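Local coordinates for stringent starvation protein A homolog (Haemophilus influenzae, PDB 3LYK) that probably forms an equimolar complex with the RNA polymerase holoenzyme, though not with the core enzyme, and has the glutathione S-transferase fold, at residues T8-K13 against A41-L46; K22-E27 against V153-A158; P56-R61 against M72-E77; A111-G116 against T122-Q127. All blocks are in the same frame, centred on the assembly; numbering follows the deposited sequence.

Contact 1 (T8-K13 against A41-L46); sequences TLFSNK and ALPEDL
F10 meets L46 by a CH-pi contact and carries every touch across this contact. CD1 of L46 lies over one face of the F10 ring, 4.2 Å from the ring centroid and 25° off the ring normal, so it sits nearer the rim than the middle. CG of L46 is anti to its backbone N (chi1 175°), which brings the methyl up to the strand. The CB of L46 adds to this cover, 3.9 Å from F10 CD1. A lighter apolar touch comes from P43, whose CG is 4.3 Å from F10 CE1. P43 is the N-cap of helix 44-49.

The polar part is a single carboxylate. D45 OD1 comes obliquely to 3.5 Å from F10 CE1, and the carboxylate and ring planes stand 85° apart. OD1 is buried here and has no partner in the model.

Strand 3-11 is a central strand of the thioredoxin-like sheet, and helix 44-49 lies against it. V55 touches both F10 and L46. The contact rests mainly on apolar and CH-pi packing. It gives the carboxylate of D45 no polar partner, so OD1 probably gains little from lying against the ring.

Contact 2 (K22-E27 against V153-A158); sequences KIVLAE and VDCYVA
C155 SG rests against two methyl groups of the facing helix. One is CG2 of I23, at 3.7 Å from SG. The other is CG2 of V24, at 3.8 Å from SG. These two touches carry the contact, and both are apolar.

The torsions explain which branches meet the sulfur. In I23 the ethyl arm, CG1, is anti to the carbonyl carbon (chi1 -66°). The other branch, CG2, is left to face the cysteine. In V24, a chi1 of 174° turns CG1 away from the backbone N, and CG2 then lies beside that N and reaches SG from the next position along the helix. The sulfur of C155 lies beside its own backbone N, on a CB that points at helix 16-27.

This is the interface between the two domains of a GST fold. Helix 16-27 belongs to the thioredoxin-like domain and helix 152-165 to the all-helical one. D154 lies at the start of the second helix and accepts from G151 N through OD2. This is consistent with the aspartate half of the GST N-capping box; G151 has no side chain to supply the other half.

I23 also packs on F192 and S195 of helix 190-195, near the C-terminal end of the modelled chain.

Contact 3 (P56-R61 against M72-E77); sequences PTLVDR and MEYLDE
L58 CD2 reaches both Y74 and L75 and forms the packed centre of this contact. It is 4.1 Å from Y74 CE2 and 4.2 Å from L75 CD2. The methyl comes to the tyrosine ring obliquely, and the two side chains cross at about a right angle. With chi1 at 179° the L58 chain extends away from its own N, which sends the branch out from the sheet toward the helix. The CB of Y74 also points at the strand. L75 starts off to one side, and its end turns in to meet L58.

The polar end is looser. D60 OD2 and Y74 OH stand 4.0 Å apart, with the carboxylate and ring planes 78° apart. What joins them is R78, just beyond the segment 72-77 and one turn on from Y74. The NH2 of R78 forms a salt bridge with D60 OD2 and a hydrogen bond with Y74 OH. Both polar ends are buried, and this shared guanidinium would help to hold the carboxylate in its charged form. Just past D60 the chain comes out to solvent at R61.

The axes of strand 57-60 and helix 72-77 are 11.3 Å apart at their closest and 39° from parallel. The strand follows P56, which has the cis peptide bond characteristic of the thioredoxin fold. Strand 57-60 lies between strands 3-11 and 63-66, and Y74 also packs on L63 and L65 of the latter. On the helix, L75 touches L25 of helix 16-27. E77 forms salt bridges with R92 and R96 of the second subunit, so the same helix faces both the sheet and the dimer interface.

Contact 4 (A111-G116 against T122-Q127); sequences AKAENG and TSALKQ
A113 and A124 meet with their CB atoms 3.7 Å apart. Small side chains at both places let the backbones come close, with the two CA atoms 5.1 Å from each other. L125 reaches A113 as well, its CD2 being 3.7 Å from A113 CB. The CB of L125 does not point at the other helix, but the end of its chain comes round to it.

K112 lies along the A124 methyl. A chi1 of -161° carries its chain away from the backbone N and past that methyl, with CE 4.1 Å from A124 CB. A bend at chi3 helps set the ammonium group beside S123. There K112 NZ gives a weak hydrogen bond of 3.3 Å to S123 OG.

The arrangement is an antiparallel helical hairpin. It joins helices 89-115 and 118-134 of the all-helical GST C-terminal domain. Their axes pass 7.9 Å apart here, at 146° between N-to-C directions. The turn between them is short. G116 is the first residue to leave the helical conformation, and its N still bonds to K112 O at 2.7 Å.

Further out, A124 and Q127 both touch T109, earlier on helix 89-115. L125 also rests on V169, in a loop. E114 points away from the partner helix and forms a salt bridge with K163 of helix 152-165.

From the N terminus, contact 1 opens on strand 3-11 and closes a loop at helix 44-49. Contact 2 opens inside that loop, on helix 16-27, and closes only at helix 152-165. Contacts 1 and 2 therefore cross. Contact 3 closes a short loop after contact 1, and contact 4 a shorter one still. Both are nested within contact 2. Contacts 1 and 3 meet on the same sheet, where strands 3-11 and 57-60 are neighbours. Contacts 2 and 3 touch through V24 on M72 and L25 on L75. Contact 4 stands apart in the helical domain, touching none of the others. Contact 2 ties that domain to the thioredoxin-like one.

Contact 1 (T8-K13 against A41-L46)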
loop_
_atom_site.group_PDB
_atom_site.type_symbol
_atom_site.label_atom_id
_atom_site.label_comp_id
_atom_site.label_asym_id
_atom_site.label_seq_id
_atom_site.Cartn_x
_atom_site.Cartn_y
_atom_site.Cartn_z
ATOM N N THR B 8 -13.247 -17.435 -3.754
ATOM C CA THR B 8 -14.415 -16.702 -3.301
ATOM C C THR B 8 -13.974 -15.278 -3.018
ATOM O O THR B 8 -12.956 -15.077 -2.345
ATOM C CB THR B 8 -14.988 -17.319 -1.994
ATOM O OG1 THR B 8 -15.377 -18.664 -2.250
ATOM C CG2 THR B 8 -16.199 -16.553 -1.479
ATOM N N LEU B 9 -14.713 -14.316 -3.578
ATOM C CA LEU B 9 -14.569 -12.937 -3.267
ATOM C C LEU B 9 -15.729 -12.458 -2.394
ATOM O O LEU B 9 -16.893 -12.457 -2.833
ATOM C CB LEU B 9 -14.511 -12.094 -4.542
ATOM C CG LEU B 9 -14.377 -10.596 -4.302
ATOM C CD1 LEU B 9 -12.945 -10.348 -3.853
ATOM C CD2 LEU B 9 -14.704 -9.780 -5.564
ATOM N N PHE B 10 -15.420 -12.047 -1.166
ATOM C CA PHE B 10 -16.385 -11.343 -0.321
ATOM C C PHE B 10 -16.344 -9.909 -0.715
ATOM O O PHE B 10 -15.271 -9.267 -0.689
ATOM C CB PHE B 10 -16.083 -11.480 1.191
ATOM C CG PHE B 10 -16.248 -12.864 1.704
ATOM C CD1 PHE B 10 -17.439 -13.260 2.303
ATOM C CD2 PHE B 10 -15.206 -13.784 1.591
ATOM C CE1 PHE B 10 -17.603 -14.576 2.763
ATOM C CE2 PHE B 10 -15.349 -15.103 2.047
ATOM C CZ PHE B 10 -16.554 -15.501 2.641
ATOM N N SER B 11 -17.497 -9.375 -1.100
ATOM C CA SER B 11 -17.509 -8.016 -1.582
ATOM C C SER B 11 -18.850 -7.377 -1.395
ATOM O O SER B 11 -19.865 -8.068 -1.216
ATOM C CB SER B 11 -17.162 -7.946 -3.094
ATOM O OG SER B 11 -18.070 -8.694 -3.825
ATOM N N ASN B 12 -18.848 -6.056 -1.536
ATOM C CA ASN B 12 -20.093 -5.309 -1.592
ATOM C C ASN B 12 -20.200 -4.598 -2.928
ATOM O O ASN B 12 -19.222 -3.989 -3.394
ATOM C CB ASN B 12 -20.176 -4.312 -0.420
ATOM C CG ASN B 12 -21.399 -3.431 -0.508
ATOM O OD1 ASN B 12 -21.370 -2.412 -1.177
ATOM N ND2 ASN B 12 -22.501 -3.856 0.128
ATOM N N LYS B 13 -21.375 -4.680 -3.554
ATOM C CA LYS B 13 -21.578 -4.150 -4.906
ATOM C C LYS B 13 -21.472 -2.639 -5.067
ATOM O O LYS B 13 -21.344 -2.167 -6.174
ATOM C CB LYS B 13 -22.956 -4.616 -5.467
ATOM C CG LYS B 13 -24.165 -4.081 -4.688
ATOM C CD LYS B 13 -25.428 -4.449 -5.508
ATOM C CE LYS B 13 -26.574 -4.865 -4.622
ATOM N NZ LYS B 13 -27.082 -3.713 -3.816
ATOM N N ALA B 41 -24.086 -5.981 8.457
ATOM C CA ALA B 41 -24.473 -7.358 8.845
ATOM C C ALA B 41 -23.542 -8.405 8.218
ATOM O O ALA B 41 -23.955 -9.223 7.385
ATOM C CB ALA B 41 -25.951 -7.655 8.491
ATOM N N LEU B 42 -22.281 -8.385 8.661
ATOM C CA LEU B 42 -21.219 -9.168 8.019
ATOM C C LEU B 42 -21.470 -10.621 8.274
ATOM O O LEU B 42 -21.917 -10.954 9.341
ATOM C CB LEU B 42 -19.838 -8.764 8.610
ATOM C CG LEU B 42 -19.503 -7.289 8.390
ATOM C CD1 LEU B 42 -18.225 -6.874 9.184
ATOM C CD2 LEU B 42 -19.357 -6.992 6.891
ATOM N N PRO B 43 -21.188 -11.494 7.296
ATOM C CA PRO B 43 -21.387 -12.914 7.575
ATOM C C PRO B 43 -20.310 -13.476 8.512
ATOM O O PRO B 43 -19.135 -13.002 8.471
ATOM C CB PRO B 43 -21.323 -13.576 6.188
ATOM C CG PRO B 43 -20.441 -12.655 5.362
ATOM C CD PRO B 43 -20.606 -11.242 5.964
ATOM N N GLU B 44 -20.706 -14.442 9.362
ATOM C CA GLU B 44 -19.763 -15.058 10.320
ATOM C C GLU B 44 -18.622 -15.781 9.594
ATOM O O GLU B 44 -17.533 -15.795 10.082
ATOM C CB GLU B 44 -20.446 -16.014 11.286
ATOM C CG GLU B 44 -21.178 -15.286 12.425
ATOM C CD GLU B 44 -22.179 -16.190 13.140
ATOM O OE1 GLU B 44 -22.730 -17.112 12.488
ATOM O OE2 GLU B 44 -22.409 -15.975 14.353
ATOM N N ASP B 45 -18.864 -16.334 8.413
ATOM C CA ASP B 45 -17.753 -16.990 7.731
ATOM C C ASP B 45 -16.656 -15.994 7.246
ATOM O O ASP B 45 -15.488 -16.353 7.260
ATOM C CB ASP B 45 -18.232 -17.966 6.645
ATOM C CG ASP B 45 -18.939 -17.257 5.514
ATOM O OD1 ASP B 45 -19.068 -16.013 5.600
ATOM O OD2 ASP B 45 -19.393 -17.923 4.539
ATOM N N LEU B 46 -17.023 -14.760 6.864
ATOM C CA LEU B 46 -16.029 -13.713 6.629
ATOM C C LEU B 46 -15.242 -13.395 7.905
ATOM O O LEU B 46 -14.004 -13.279 7.848
ATOM C CB LEU B 46 -16.626 -12.415 6.049
ATOM C CG LEU B 46 -15.648 -11.230 5.883
ATOM C CD1 LEU B 46 -14.519 -11.571 4.906
ATOM C CD2 LEU B 46 -16.337 -9.957 5.455
#

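Contact 2 (K22-E27 against V153-A158)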
loop_
_atom_site.group_PDB
_atom_site.type_symbol
_atom_site.label_atom_id
_atom_site.label_comp_id
_atom_site.label_asym_id
_atom_site.label_seq_id
_atom_site.Cartn_x
_atom_site.Cartn_y
_atom_site.Cartn_z
ATOM N N LYS B 22 -12.833 -6.645 -8.879
ATOM C CA LYS B 22 -13.631 -7.367 -9.932
ATOM C C LYS B 22 -13.154 -7.055 -11.314
ATOM O O LYS B 22 -13.190 -7.896 -12.153
ATOM C CB LYS B 22 -15.136 -7.074 -9.850
ATOM C CG LYS B 22 -15.778 -7.529 -8.550
ATOM C CD LYS B 22 -17.219 -6.967 -8.544
ATOM C CE LYS B 22 -18.039 -7.588 -7.466
ATOM N NZ LYS B 22 -19.323 -6.827 -7.393
ATOM N N ILE B 23 -12.699 -5.845 -11.576
ATOM C CA ILE B 23 -12.177 -5.564 -12.913
ATOM C C ILE B 23 -10.924 -6.413 -13.157
ATOM O O ILE B 23 -10.751 -7.025 -14.222
ATOM C CB ILE B 23 -11.839 -4.097 -13.043
ATOM C CG1 ILE B 23 -13.123 -3.280 -12.972
ATOM C CG2 ILE B 23 -11.069 -3.841 -14.363
ATOM C CD1 ILE B 23 -12.844 -1.756 -12.882
ATOM N N VAL B 24 -10.058 -6.491 -12.148
ATOM C CA VAL B 24 -8.814 -7.301 -12.328
ATOM C C VAL B 24 -9.114 -8.779 -12.498
ATOM O O VAL B 24 -8.537 -9.431 -13.379
ATOM C CB VAL B 24 -7.786 -7.029 -11.186
ATOM C CG1 VAL B 24 -6.590 -7.953 -11.303
ATOM C CG2 VAL B 24 -7.376 -5.497 -11.260
ATOM N N LEU B 25 -10.034 -9.309 -11.695
ATOM C CA LEU B 25 -10.452 -10.720 -11.866
ATOM C C LEU B 25 -10.965 -11.015 -13.289
ATOM O O LEU B 25 -10.615 -12.056 -13.843
ATOM C CB LEU B 25 -11.499 -11.140 -10.831
ATOM C CG LEU B 25 -10.987 -11.295 -9.386
ATOM C CD1 LEU B 25 -12.115 -11.181 -8.337
ATOM C CD2 LEU B 25 -10.243 -12.620 -9.212
ATOM N N ALA B 26 -11.719 -10.073 -13.879
ATOM C CA ALA B 26 -12.294 -10.252 -15.194
ATOM C C ALA B 26 -11.229 -10.077 -16.274
ATOM O O ALA B 26 -11.229 -10.832 -17.231
ATOM C CB ALA B 26 -13.475 -9.289 -15.412
ATOM N N GLU B 27 -10.308 -9.116 -16.106
ATOM C CA GLU B 27 -9.204 -8.991 -17.038
ATOM C C GLU B 27 -8.430 -10.293 -17.150
ATOM O O GLU B 27 -8.047 -10.682 -18.240
ATOM C CB GLU B 27 -8.213 -7.910 -16.612
ATOM C CG GLU B 27 -8.567 -6.499 -16.998
ATOM C CD GLU B 27 -8.491 -6.259 -18.533
ATOM O OE1 GLU B 27 -7.517 -6.732 -19.183
ATOM O OE2 GLU B 27 -9.387 -5.563 -19.066
ATOM N N VAL B 153 -3.584 1.270 -12.899
ATOM C CA VAL B 153 -3.967 2.687 -12.654
ATOM C C VAL B 153 -5.414 2.958 -13.173
ATOM O O VAL B 153 -6.232 3.615 -12.509
ATOM C CB VAL B 153 -2.966 3.663 -13.327
ATOM C CG1 VAL B 153 -3.364 5.121 -13.079
ATOM C CG2 VAL B 153 -1.494 3.395 -12.807
ATOM N N ASP B 154 -5.730 2.410 -14.334
ATOM C CA ASP B 154 -7.092 2.522 -14.897
ATOM C C ASP B 154 -8.120 1.802 -14.016
ATOM O O ASP B 154 -9.264 2.245 -13.924
ATOM C CB ASP B 154 -7.098 1.979 -16.325
ATOM C CG ASP B 154 -6.081 2.679 -17.190
ATOM O OD1 ASP B 154 -6.274 3.884 -17.482
ATOM O OD2 ASP B 154 -5.037 2.048 -17.518
ATOM N N CYS B 155 -7.694 0.733 -13.326
ATOM C CA CYS B 155 -8.545 0.074 -12.353
ATOM C C CYS B 155 -8.819 0.964 -11.145
ATOM O O CYS B 155 -9.756 0.692 -10.398
ATOM C CB CYS B 155 -7.969 -1.275 -11.921
ATOM S SG CYS B 155 -7.804 -2.401 -13.344
ATOM N N TYR B 156 -8.011 2.012 -10.947
ATOM C CA TYR B 156 -8.331 2.997 -9.909
ATOM C C TYR B 156 -9.200 4.126 -10.493
ATOM O O TYR B 156 -10.099 4.607 -9.832
ATOM C CB TYR B 156 -7.050 3.634 -9.280
ATOM C CG TYR B 156 -6.415 2.819 -8.163
ATOM C CD1 TYR B 156 -5.788 1.600 -8.443
ATOM C CD2 TYR B 156 -6.431 3.266 -6.836
ATOM C CE1 TYR B 156 -5.215 0.832 -7.445
ATOM C CE2 TYR B 156 -5.836 2.481 -5.799
ATOM C CZ TYR B 156 -5.235 1.278 -6.129
ATOM O OH TYR B 156 -4.650 0.475 -5.180
ATOM N N VAL B 157 -8.878 4.592 -11.695
ATOM C CA VAL B 157 -9.596 5.732 -12.260
ATOM C C VAL B 157 -11.032 5.350 -12.729
ATOM O O VAL B 157 -11.996 6.056 -12.394
ATOM C CB VAL B 157 -8.771 6.426 -13.390
ATOM C CG1 VAL B 157 -9.518 7.611 -13.962
ATOM C CG2 VAL B 157 -7.376 6.913 -12.832
ATOM N N ALA B 158 -11.177 4.247 -13.475
ATOM C CA ALA B 158 -12.492 3.868 -14.034
ATOM C C ALA B 158 -13.631 3.702 -12.993
ATOM O O ALA B 158 -14.700 4.214 -13.214
ATOM C CB ALA B 158 -12.400 2.627 -14.985
#

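Contact 3 (P56-R61 against M72-E77)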
loop_
_atom_site.group_PDB
_atom_site.type_symbol
_atom_site.label_atom_id
_atom_site.label_comp_id
_atom_site.label_asym_id
_atom_site.label_seq_id
_atom_site.Cartn_x
_atom_site.Cartn_y
_atom_site.Cartn_z
ATOM N N PRO B 56 -12.839 -5.694 -0.013
ATOM C CA PRO B 56 -12.837 -7.073 -0.538
ATOM C C PRO B 56 -11.906 -7.996 0.261
ATOM O O PRO B 56 -10.824 -7.573 0.681
ATOM C CB PRO B 56 -12.298 -6.895 -1.964
ATOM C CG PRO B 56 -11.485 -5.629 -1.873
ATOM C CD PRO B 56 -12.243 -4.735 -0.951
ATOM N N THR B 57 -12.332 -9.246 0.422
ATOM C CA THR B 57 -11.512 -10.316 0.939
ATOM C C THR B 57 -11.585 -11.456 -0.088
ATOM O O THR B 57 -12.699 -11.875 -0.483
ATOM C CB THR B 57 -12.040 -10.810 2.301
ATOM O OG1 THR B 57 -11.850 -9.793 3.279
ATOM C CG2 THR B 57 -11.317 -12.033 2.748
ATOM N N LEU B 58 -10.414 -11.895 -0.570
ATOM C CA LEU B 58 -10.301 -12.947 -1.581
ATOM C C LEU B 58 -9.798 -14.157 -0.860
ATOM O O LEU B 58 -8.836 -14.042 -0.101
ATOM C CB LEU B 58 -9.301 -12.573 -2.693
ATOM C CG LEU B 58 -9.095 -13.613 -3.804
ATOM C CD1 LEU B 58 -10.405 -13.674 -4.609
ATOM C CD2 LEU B 58 -7.898 -13.167 -4.687
ATOM N N VAL B 59 -10.455 -15.297 -1.064
ATOM C CA VAL B 59 -10.139 -16.532 -0.368
ATOM C C VAL B 59 -9.884 -17.570 -1.438
ATOM O O VAL B 59 -10.738 -17.842 -2.283
ATOM C CB VAL B 59 -11.286 -17.023 0.526
ATOM C CG1 VAL B 59 -10.926 -18.349 1.198
ATOM C CG2 VAL B 59 -11.612 -15.976 1.596
ATOM N N ASP B 60 -8.694 -18.150 -1.394
ATOM C CA ASP B 60 -8.355 -19.220 -2.306
ATOM C C ASP B 60 -7.858 -20.378 -1.504
ATOM O O ASP B 60 -6.733 -20.340 -1.021
ATOM C CB ASP B 60 -7.249 -18.803 -3.254
ATOM C CG ASP B 60 -6.972 -19.871 -4.326
ATOM O OD1 ASP B 60 -7.295 -21.079 -4.110
ATOM O OD2 ASP B 60 -6.438 -19.489 -5.389
ATOM N N ARG B 61 -8.687 -21.409 -1.387
ATOM C CA ARG B 61 -8.381 -22.564 -0.559
ATOM C C ARG B 61 -8.021 -22.057 0.815
ATOM O O ARG B 61 -8.878 -21.523 1.511
ATOM C CB ARG B 61 -7.239 -23.407 -1.163
ATOM C CG ARG B 61 -7.667 -24.296 -2.356
ATOM C CD ARG B 61 -6.438 -24.860 -3.054
ATOM N NE ARG B 61 -5.659 -25.745 -2.175
ATOM C CZ ARG B 61 -5.288 -26.997 -2.464
ATOM N NH1 ARG B 61 -4.579 -27.688 -1.579
ATOM N NH2 ARG B 61 -5.597 -27.560 -3.636
HETATM N N MSE B 72 -4.853 -7.114 -5.908
HETATM C CA MSE B 72 -4.611 -6.846 -7.323
HETATM C C MSE B 72 -3.218 -7.193 -7.764
HETATM O O MSE B 72 -3.021 -7.750 -8.863
HETATM C CB MSE B 72 -4.936 -5.378 -7.675
HETATM C CG MSE B 72 -6.480 -5.107 -7.592
HETATM SE SE MSE B 72 -6.806 -3.259 -8.190
HETATM C CE MSE B 72 -6.398 -2.492 -6.510
ATOM N N GLU B 73 -2.237 -6.856 -6.924
ATOM C CA GLU B 73 -0.869 -7.241 -7.257
ATOM C C GLU B 73 -0.686 -8.736 -7.191
ATOM O O GLU B 73 -0.024 -9.289 -8.033
ATOM C CB GLU B 73 0.168 -6.481 -6.402
ATOM C CG GLU B 73 0.301 -4.995 -6.898
ATOM C CD GLU B 73 1.726 -4.387 -6.684
ATOM O OE1 GLU B 73 2.743 -5.072 -7.046
ATOM O OE2 GLU B 73 1.798 -3.225 -6.176
ATOM N N TYR B 74 -1.282 -9.397 -6.204
ATOM C CA TYR B 74 -1.298 -10.855 -6.204
ATOM C C TYR B 74 -1.841 -11.456 -7.517
ATOM O O TYR B 74 -1.263 -12.413 -8.093
ATOM C CB TYR B 74 -2.118 -11.343 -5.004
ATOM C CG TYR B 74 -2.482 -12.834 -5.066
ATOM C CD1 TYR B 74 -1.504 -13.821 -4.862
ATOM C CD2 TYR B 74 -3.799 -13.251 -5.347
ATOM C CE1 TYR B 74 -1.820 -15.209 -4.938
ATOM C CE2 TYR B 74 -4.112 -14.601 -5.423
ATOM C CZ TYR B 74 -3.124 -15.572 -5.212
ATOM O OH TYR B 74 -3.438 -16.905 -5.263
ATOM N N LEU B 75 -2.956 -10.906 -8.001
ATOM C CA LEU B 75 -3.576 -11.485 -9.219
ATOM C C LEU B 75 -2.677 -11.206 -10.428
ATOM O O LEU B 75 -2.493 -12.095 -11.275
ATOM C CB LEU B 75 -4.972 -10.895 -9.443
ATOM C CG LEU B 75 -6.008 -11.328 -8.424
ATOM C CD1 LEU B 75 -7.309 -10.495 -8.496
ATOM C CD2 LEU B 75 -6.328 -12.851 -8.529
ATOM N N ASP B 76 -2.117 -9.991 -10.525
ATOM C CA ASP B 76 -1.244 -9.673 -11.627
ATOM C C ASP B 76 0.019 -10.552 -11.631
ATOM O O ASP B 76 0.498 -10.933 -12.715
ATOM C CB ASP B 76 -0.824 -8.196 -11.608
ATOM C CG ASP B 76 -0.250 -7.737 -12.946
ATOM O OD1 ASP B 76 -0.952 -7.899 -14.002
ATOM O OD2 ASP B 76 0.905 -7.188 -12.972
ATOM N N GLU B 77 0.574 -10.841 -10.443
ATOM C CA GLU B 77 1.745 -11.743 -10.331
ATOM C C GLU B 77 1.381 -13.209 -10.589
ATOM O O GLU B 77 2.102 -13.931 -11.275
ATOM C CB GLU B 77 2.466 -11.579 -8.967
ATOM C CG GLU B 77 3.066 -10.166 -8.778
ATOM C CD GLU B 77 3.627 -9.882 -7.357
ATOM O OE1 GLU B 77 3.595 -10.769 -6.458
ATOM O OE2 GLU B 77 4.110 -8.755 -7.149
#

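Contact 4 (A111-G116 against T122-Q127)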
loop_
_atom_site.group_PDB
_atom_site.type_symbol
_atom_site.label_atom_id
_atom_site.label_comp_id
_atom_site.label_asym_id
_atom_site.label_seq_id
_atom_site.Cartn_x
_atom_site.Cartn_y
_atom_site.Cartn_z
ATOM N N ALA B 111 -16.040 9.921 -1.583
ATOM C CA ALA B 111 -16.822 9.452 -0.437
ATOM C C ALA B 111 -17.701 10.575 0.190
ATOM O O ALA B 111 -18.827 10.326 0.615
ATOM C CB ALA B 111 -15.936 8.842 0.614
ATOM N N LYS B 112 -17.145 11.777 0.268
ATOM C CA LYS B 112 -17.861 12.977 0.742
ATOM C C LYS B 112 -19.071 13.207 -0.185
ATOM O O LYS B 112 -20.196 13.472 0.282
ATOM C CB LYS B 112 -16.892 14.165 0.669
ATOM C CG LYS B 112 -17.223 15.398 1.507
ATOM C CD LYS B 112 -16.200 16.531 1.241
ATOM C CE LYS B 112 -16.870 17.899 1.050
ATOM N NZ LYS B 112 -16.028 18.751 0.138
ATOM N N ALA B 113 -18.836 13.075 -1.496
ATOM C CA ALA B 113 -19.877 13.284 -2.510
ATOM C C ALA B 113 -21.013 12.281 -2.416
ATOM O O ALA B 113 -22.102 12.555 -2.859
ATOM C CB ALA B 113 -19.288 13.302 -3.927
ATOM N N GLU B 114 -20.771 11.130 -1.822
ATOM C CA GLU B 114 -21.829 10.152 -1.671
ATOM C C GLU B 114 -22.470 10.260 -0.305
ATOM O O GLU B 114 -23.650 9.994 -0.170
ATOM C CB GLU B 114 -21.295 8.727 -1.846
ATOM C CG GLU B 114 -20.630 8.462 -3.179
ATOM C CD GLU B 114 -19.947 7.093 -3.224
ATOM O OE1 GLU B 114 -18.924 6.906 -2.515
ATOM O OE2 GLU B 114 -20.442 6.208 -3.965
ATOM N N ASN B 115 -21.692 10.605 0.714
ATOM C CA ASN B 115 -22.157 10.485 2.092
ATOM C C ASN B 115 -22.245 11.774 2.913
ATOM O O ASN B 115 -22.567 11.727 4.083
ATOM C CB ASN B 115 -21.295 9.466 2.842
ATOM C CG ASN B 115 -21.107 8.167 2.060
ATOM O OD1 ASN B 115 -21.996 7.740 1.317
ATOM N ND2 ASN B 115 -19.944 7.539 2.222
ATOM N N GLY B 116 -21.928 12.918 2.333
ATOM C CA GLY B 116 -21.982 14.162 3.100
ATOM C C GLY B 116 -23.364 14.818 3.168
ATOM O O GLY B 116 -24.360 14.279 2.675
ATOM N N THR B 122 -22.463 18.752 -3.117
ATOM C CA THR B 122 -22.349 19.708 -4.217
ATOM C C THR B 122 -20.933 20.237 -4.297
ATOM O O THR B 122 -20.378 20.466 -5.384
ATOM C CB THR B 122 -23.317 20.917 -3.987
ATOM O OG1 THR B 122 -24.621 20.417 -3.679
ATOM C CG2 THR B 122 -23.387 21.840 -5.223
ATOM N N SER B 123 -20.345 20.445 -3.127
ATOM C CA SER B 123 -19.004 20.991 -3.061
ATOM C C SER B 123 -17.974 19.917 -3.507
ATOM O O SER B 123 -17.062 20.202 -4.291
ATOM C CB SER B 123 -18.784 21.530 -1.643
ATOM O OG SER B 123 -17.459 21.398 -1.200
ATOM N N ALA B 124 -18.158 18.680 -3.043
ATOM C CA ALA B 124 -17.302 17.555 -3.460
ATOM C C ALA B 124 -17.388 17.299 -4.968
ATOM O O ALA B 124 -16.357 17.204 -5.648
ATOM C CB ALA B 124 -17.645 16.324 -2.672
ATOM N N LEU B 125 -18.607 17.243 -5.507
ATOM C CA LEU B 125 -18.799 17.077 -6.951
ATOM C C LEU B 125 -18.134 18.152 -7.807
ATOM O O LEU B 125 -17.490 17.841 -8.823
ATOM C CB LEU B 125 -20.276 16.968 -7.317
ATOM C CG LEU B 125 -21.050 15.752 -6.791
ATOM C CD1 LEU B 125 -22.529 15.836 -7.175
ATOM C CD2 LEU B 125 -20.432 14.433 -7.293
ATOM N N LYS B 126 -18.270 19.413 -7.406
ATOM C CA LYS B 126 -17.637 20.487 -8.168
ATOM C C LYS B 126 -16.119 20.376 -8.113
ATOM O O LYS B 126 -15.436 20.578 -9.126
ATOM C CB LYS B 126 -18.079 21.871 -7.673
ATOM C CG LYS B 126 -17.658 23.022 -8.625
ATOM C CD LYS B 126 -18.685 24.167 -8.614
ATOM C CE LYS B 126 -18.607 24.991 -7.309
ATOM N NZ LYS B 126 -17.586 26.058 -7.463
ATOM N N GLN B 127 -15.597 20.051 -6.935
ATOM C CA GLN B 127 -14.165 19.887 -6.769
ATOM C C GLN B 127 -13.607 18.741 -7.641
ATOM O O GLN B 127 -12.601 18.919 -8.331
ATOM C CB GLN B 127 -13.808 19.692 -5.288
ATOM C CG GLN B 127 -12.337 20.071 -4.962
ATOM C CD GLN B 127 -11.735 19.250 -3.802
ATOM O OE1 GLN B 127 -12.341 19.111 -2.744
ATOM N NE2 GLN B 127 -10.537 18.711 -4.011
#